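PDB 2O14: uncharacterized esterase YxiM, which probably hydrolyses ester bonds as a GDSL-type lipolytic enzyme, although its natural substrate is unknown. Local coordinates for residues S292-R298 with D314-L318; R33-R37 with P49-D54. All blocks are in the same frame, centred on the assembly; numbering follows the deposited sequence.

Contact 1 (S292-R298 with D314-L318)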
# COMPACT_ATOMS: atom_id res chain seq x y z
N SER A 292 18.50 -17.00 -9.85
CA SER A 292 17.69 -16.05 -10.62
C SER A 292 18.46 -14.74 -10.74
O SER A 292 17.87 -13.68 -10.97
CB SER A 292 16.36 -15.79 -9.90
OG SER A 292 15.74 -17.00 -9.50
N VAL A 293 19.78 -14.82 -10.60
CA VAL A 293 20.66 -13.66 -10.65
C VAL A 293 20.53 -12.67 -11.81
O VAL A 293 20.98 -11.53 -11.70
CB VAL A 293 22.15 -14.09 -10.56
CG1 VAL A 293 22.40 -14.79 -9.23
CG2 VAL A 293 22.51 -15.01 -11.73
N ASN A 294 19.93 -13.09 -12.92
CA ASN A 294 19.79 -12.19 -14.07
C ASN A 294 18.36 -11.74 -14.35
O ASN A 294 18.10 -11.13 -15.38
CB ASN A 294 20.37 -12.84 -15.32
CG ASN A 294 21.82 -13.26 -15.14
OD1 ASN A 294 22.69 -12.42 -14.90
ND2 ASN A 294 22.07 -14.56 -15.25
N ARG A 295 17.44 -12.05 -13.45
CA ARG A 295 16.05 -11.68 -13.65
C ARG A 295 15.68 -10.29 -13.14
O ARG A 295 16.38 -9.70 -12.31
CB ARG A 295 15.12 -12.68 -12.95
CG ARG A 295 14.96 -14.03 -13.63
CD ARG A 295 13.84 -14.79 -12.93
NE ARG A 295 13.58 -16.10 -13.51
CZ ARG A 295 12.99 -16.31 -14.68
NH1 ARG A 295 12.58 -15.29 -15.43
NH2 ARG A 295 12.78 -17.56 -15.10
N TRP A 296 14.57 -9.78 -13.67
CA TRP A 296 14.02 -8.49 -13.26
C TRP A 296 14.98 -7.30 -13.19
O TRP A 296 14.93 -6.53 -12.23
CB TRP A 296 13.36 -8.68 -11.89
CG TRP A 296 12.75 -10.05 -11.66
CD1 TRP A 296 12.84 -10.80 -10.53
CD2 TRP A 296 11.91 -10.79 -12.57
NE1 TRP A 296 12.09 -11.96 -10.66
CE2 TRP A 296 11.52 -11.97 -11.90
CE3 TRP A 296 11.45 -10.56 -13.87
CZ2 TRP A 296 10.68 -12.93 -12.49
CZ3 TRP A 296 10.61 -11.52 -14.46
CH2 TRP A 296 10.24 -12.68 -13.77
N TYR A 297 15.83 -7.13 -14.20
CA TYR A 297 16.79 -6.02 -14.23
C TYR A 297 17.65 -5.90 -12.97
O TYR A 297 18.08 -4.79 -12.61
CB TYR A 297 16.08 -4.68 -14.45
CG TYR A 297 15.39 -4.51 -15.79
CD1 TYR A 297 15.86 -5.15 -16.93
CD2 TYR A 297 14.29 -3.66 -15.91
CE1 TYR A 297 15.24 -4.95 -18.17
CE2 TYR A 297 13.67 -3.46 -17.14
CZ TYR A 297 14.15 -4.11 -18.26
OH TYR A 297 13.52 -3.91 -19.48
N ARG A 298 17.92 -7.02 -12.30
CA ARG A 298 18.73 -7.01 -11.08
C ARG A 298 20.02 -6.22 -11.23
O ARG A 298 20.43 -5.51 -10.31
CB ARG A 298 19.06 -8.45 -10.66
CG ARG A 298 20.03 -8.55 -9.49
CD ARG A 298 19.97 -9.91 -8.82
NE ARG A 298 20.96 -10.04 -7.75
CZ ARG A 298 22.25 -10.28 -7.97
NH1 ARG A 298 22.71 -10.43 -9.20
NH2 ARG A 298 23.09 -10.37 -6.94
N ASP A 314 19.66 -7.75 -1.16
CA ASP A 314 19.71 -8.58 -2.35
C ASP A 314 18.80 -9.78 -2.13
O ASP A 314 19.25 -10.92 -2.11
CB ASP A 314 21.13 -9.06 -2.63
CG ASP A 314 21.38 -9.35 -4.09
OD1 ASP A 314 20.41 -9.69 -4.81
OD2 ASP A 314 22.55 -9.25 -4.53
N LEU A 315 17.51 -9.50 -1.97
CA LEU A 315 16.54 -10.56 -1.72
C LEU A 315 16.57 -11.64 -2.79
O LEU A 315 16.21 -12.79 -2.53
CB LEU A 315 15.14 -9.95 -1.61
CG LEU A 315 14.07 -10.79 -0.92
CD1 LEU A 315 14.57 -11.24 0.44
CD2 LEU A 315 12.79 -9.97 -0.78
N ASN A 316 16.99 -11.28 -4.00
CA ASN A 316 17.07 -12.25 -5.09
C ASN A 316 17.99 -13.41 -4.68
O ASN A 316 17.62 -14.58 -4.79
CB ASN A 316 17.63 -11.58 -6.35
CG ASN A 316 17.64 -12.51 -7.55
OD1 ASN A 316 16.65 -12.61 -8.29
ND2 ASN A 316 18.76 -13.18 -7.76
N VAL A 317 19.18 -13.06 -4.21
CA VAL A 317 20.16 -14.05 -3.79
C VAL A 317 19.83 -14.68 -2.44
O VAL A 317 19.90 -15.90 -2.28
CB VAL A 317 21.57 -13.44 -3.72
CG1 VAL A 317 22.58 -14.48 -3.23
CG2 VAL A 317 21.96 -12.90 -5.09
N LEU A 318 19.45 -13.85 -1.47
CA LEU A 318 19.11 -14.36 -0.15
C LEU A 318 17.95 -15.34 -0.24
O LEU A 318 17.98 -16.40 0.39
CB LEU A 318 18.77 -13.21 0.80
CG LEU A 318 19.90 -12.23 1.11
CD1 LEU A 318 19.37 -11.04 1.91
CD2 LEU A 318 20.99 -12.95 1.90
O HOH W 1 19.44 -16.09 -7.28
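Ser292 opens the loop segment with a water bridge: its N donates to the O of water 1 at 2.9 Å, and that water reaches the O of Asn316 weakly at 3.4 Å. The Ser292 hydroxyl turns to Asp283. Here the two segments come closest by CA, 6.7 Å between the CA atoms of Ser292 and Asn316, and the Asn316 side chain, t at chi1, fills the space between Ser292, Val293 and Arg298. Ser292 also begins a type I turn, closed by Arg295 N to Ser292 O at 3.0 Å. This loop comes after strand 271-275, and segment 314-318 begins directly after strand 311-313, so the contact joins two neighbouring beta-alpha connections of the parallel sheet in the SGNH-hydrolase (GDSL) domain. Trp296 points its CB toward 314-318 but packs on Pro277 and Leu341. A type I' turn, Arg295 to Arg298, then starts helix 298-307, with Tyr297 as N-cap. The extended Arg298 side chain makes a bidentate salt bridge with Asp314: NE to OD1 is 3.0 Å (169°) and NH2 to OD2 2.7 Å (151°). Its NH1 donates to Val293 O at 3.2 Å, tying guanidinium to loop, while Asp314, N-cap of helix 315-326, also bonds Thr276 through OD1.

Contact 2 (R33-R37 with P49-D54)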
# COMPACT_ATOMS: atom_id res chain seq x y z
N ARG A 33 -25.77 10.23 5.03
CA ARG A 33 -26.45 9.91 3.79
C ARG A 33 -25.76 10.66 2.64
O ARG A 33 -25.15 11.70 2.86
CB ARG A 33 -27.90 10.34 3.97
CG ARG A 33 -28.87 10.10 2.85
CD ARG A 33 -30.18 10.79 3.24
NE ARG A 33 -30.70 10.28 4.50
CZ ARG A 33 -31.62 9.33 4.60
NH1 ARG A 33 -32.13 8.78 3.51
NH2 ARG A 33 -32.02 8.91 5.80
N ALA A 34 -25.88 10.15 1.42
CA ALA A 34 -25.26 10.79 0.26
C ALA A 34 -25.70 12.23 0.04
O ALA A 34 -24.93 13.04 -0.48
CB ALA A 34 -25.54 9.98 -1.01
N SER A 35 -26.93 12.56 0.44
CA SER A 35 -27.42 13.93 0.26
C SER A 35 -27.03 14.86 1.41
O SER A 35 -27.40 16.02 1.42
CB SER A 35 -28.95 13.94 0.11
OG SER A 35 -29.60 13.58 1.32
N ASP A 36 -26.29 14.35 2.39
CA ASP A 36 -25.87 15.19 3.50
C ASP A 36 -24.71 16.06 3.03
O ASP A 36 -23.55 15.64 3.05
CB ASP A 36 -25.43 14.36 4.71
CG ASP A 36 -26.61 13.71 5.44
OD1 ASP A 36 -27.71 14.29 5.46
OD2 ASP A 36 -26.42 12.62 6.01
N ARG A 37 -25.03 17.27 2.58
CA ARG A 37 -24.03 18.21 2.11
C ARG A 37 -23.19 18.68 3.29
O ARG A 37 -23.69 18.80 4.42
CB ARG A 37 -24.72 19.42 1.46
CG ARG A 37 -23.78 20.52 0.98
CD ARG A 37 -24.58 21.72 0.50
NE ARG A 37 -25.47 21.36 -0.60
CZ ARG A 37 -25.06 21.10 -1.84
NH1 ARG A 37 -23.77 21.16 -2.14
NH2 ARG A 37 -25.94 20.76 -2.77
N PRO A 49 -22.47 16.63 -3.11
CA PRO A 49 -23.49 15.58 -2.98
C PRO A 49 -24.06 15.08 -4.31
O PRO A 49 -24.51 13.94 -4.40
CB PRO A 49 -24.58 16.25 -2.13
CG PRO A 49 -23.86 17.32 -1.38
CD PRO A 49 -22.86 17.85 -2.37
N GLU A 50 -24.05 15.93 -5.34
CA GLU A 50 -24.60 15.53 -6.64
C GLU A 50 -23.89 14.31 -7.23
O GLU A 50 -24.45 13.61 -8.06
CB GLU A 50 -24.50 16.69 -7.65
CG GLU A 50 -23.07 17.11 -7.98
CD GLU A 50 -22.59 18.27 -7.13
OE1 GLU A 50 -22.98 18.37 -5.94
OE2 GLU A 50 -21.80 19.09 -7.64
N ASN A 51 -22.66 14.06 -6.79
CA ASN A 51 -21.91 12.92 -7.31
C ASN A 51 -21.79 11.78 -6.30
O ASN A 51 -20.91 10.92 -6.41
CB ASN A 51 -20.51 13.37 -7.75
CG ASN A 51 -20.54 14.13 -9.07
OD1 ASN A 51 -19.68 14.97 -9.34
ND2 ASN A 51 -21.52 13.82 -9.91
N MSE A 52 -22.68 11.77 -5.32
CA MSE A 52 -22.71 10.73 -4.30
C MSE A 52 -24.05 10.01 -4.42
O MSE A 52 -25.05 10.62 -4.80
CB MSE A 52 -22.58 11.33 -2.89
CG MSE A 52 -21.31 12.12 -2.63
SE MSE A 52 -19.66 11.10 -2.74
CE MSE A 52 -20.18 9.60 -1.64
N ARG A 53 -24.07 8.73 -4.09
CA ARG A 53 -25.31 7.95 -4.17
C ARG A 53 -25.40 6.92 -3.04
O ARG A 53 -24.40 6.30 -2.69
CB ARG A 53 -25.37 7.25 -5.52
CG ARG A 53 -26.54 6.29 -5.70
CD ARG A 53 -26.51 5.68 -7.09
NE ARG A 53 -26.62 6.72 -8.12
CZ ARG A 53 -26.25 6.56 -9.39
NH1 ARG A 53 -26.40 7.56 -10.25
NH2 ARG A 53 -25.73 5.41 -9.79
N ASP A 54 -26.58 6.75 -2.47
CA ASP A 54 -26.78 5.77 -1.40
C ASP A 54 -26.94 4.40 -2.04
O ASP A 54 -27.70 4.24 -2.98
CB ASP A 54 -28.03 6.09 -0.59
CG ASP A 54 -27.90 7.35 0.22
OD1 ASP A 54 -26.84 7.53 0.85
OD2 ASP A 54 -28.87 8.14 0.25
O HOH W 2 -29.14 10.71 -0.08
O HOH W 3 -25.54 19.36 -5.35
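Arg37 lays one face of its guanidinium over the ring of Pro49, with NH1 3.4 Å from Pro49 CD; the contact is van der Waals in kind, because the ring atom facing the guanidinium, Pro49 CD, is a carbon. From the same group, NH2 donates to water 3 at 3.0 Å, and this water donates to Glu50 OE1 at 2.8 Å, so a water bridge links the two charged side chains at the exposed rim. Further in, Pro49 CB comes within 3.6 Å of Ala34 O. Ala34 is the most covered residue, losing 94 Å² to the other segment: its CB points toward 49-54 and sits 3.8 Å from Met52 CB and 3.6 Å from Arg53 N. The end of Met52, a selenomethionine, leads away, and both residues also touch Val67 of the neighbouring strand 65-69. Asp54 closes the other end of the contact. Its OD1 accepts from Ala34 N at 2.8 Å and 161°, and its OD2 accepts from water 2 at 2.6 Å, which is weakly bound by Ser35 N at 2.9 Å. One carboxylate thus serves two successive amides, the second through water. The type I turn Arg33 to Asp36 presents them: Asp36 N donates to Arg33 O at 2.9 Å, and Asp36 OD2 accepts from Arg33 N at 2.7 Å. The arrangement is a loop turn packed on the start of an edge strand, 52-56, in the beta-sandwich of a galactose-binding-like domain.

The two contacts lie on opposite sides of the chain's centre, 49 Å between their centres and about 38 Å at the nearest atoms, and share no element. Contact 1 belongs to the alpha/beta GDSL domain and joins a loop to a helix start; contact 2 belongs to the galactose-binding-like domain and joins a loop to a strand start. Both are partly buried, with two buried residues each among those that touch, but contact 2 has more exposed ones, three against one, and covers more area, 349 against 255 Å². Direct charge pairing holds contact 1, whereas contact 2 relies on a carboxylate-to-backbone bond, apolar packing and water. Both lie away from the annotated sites.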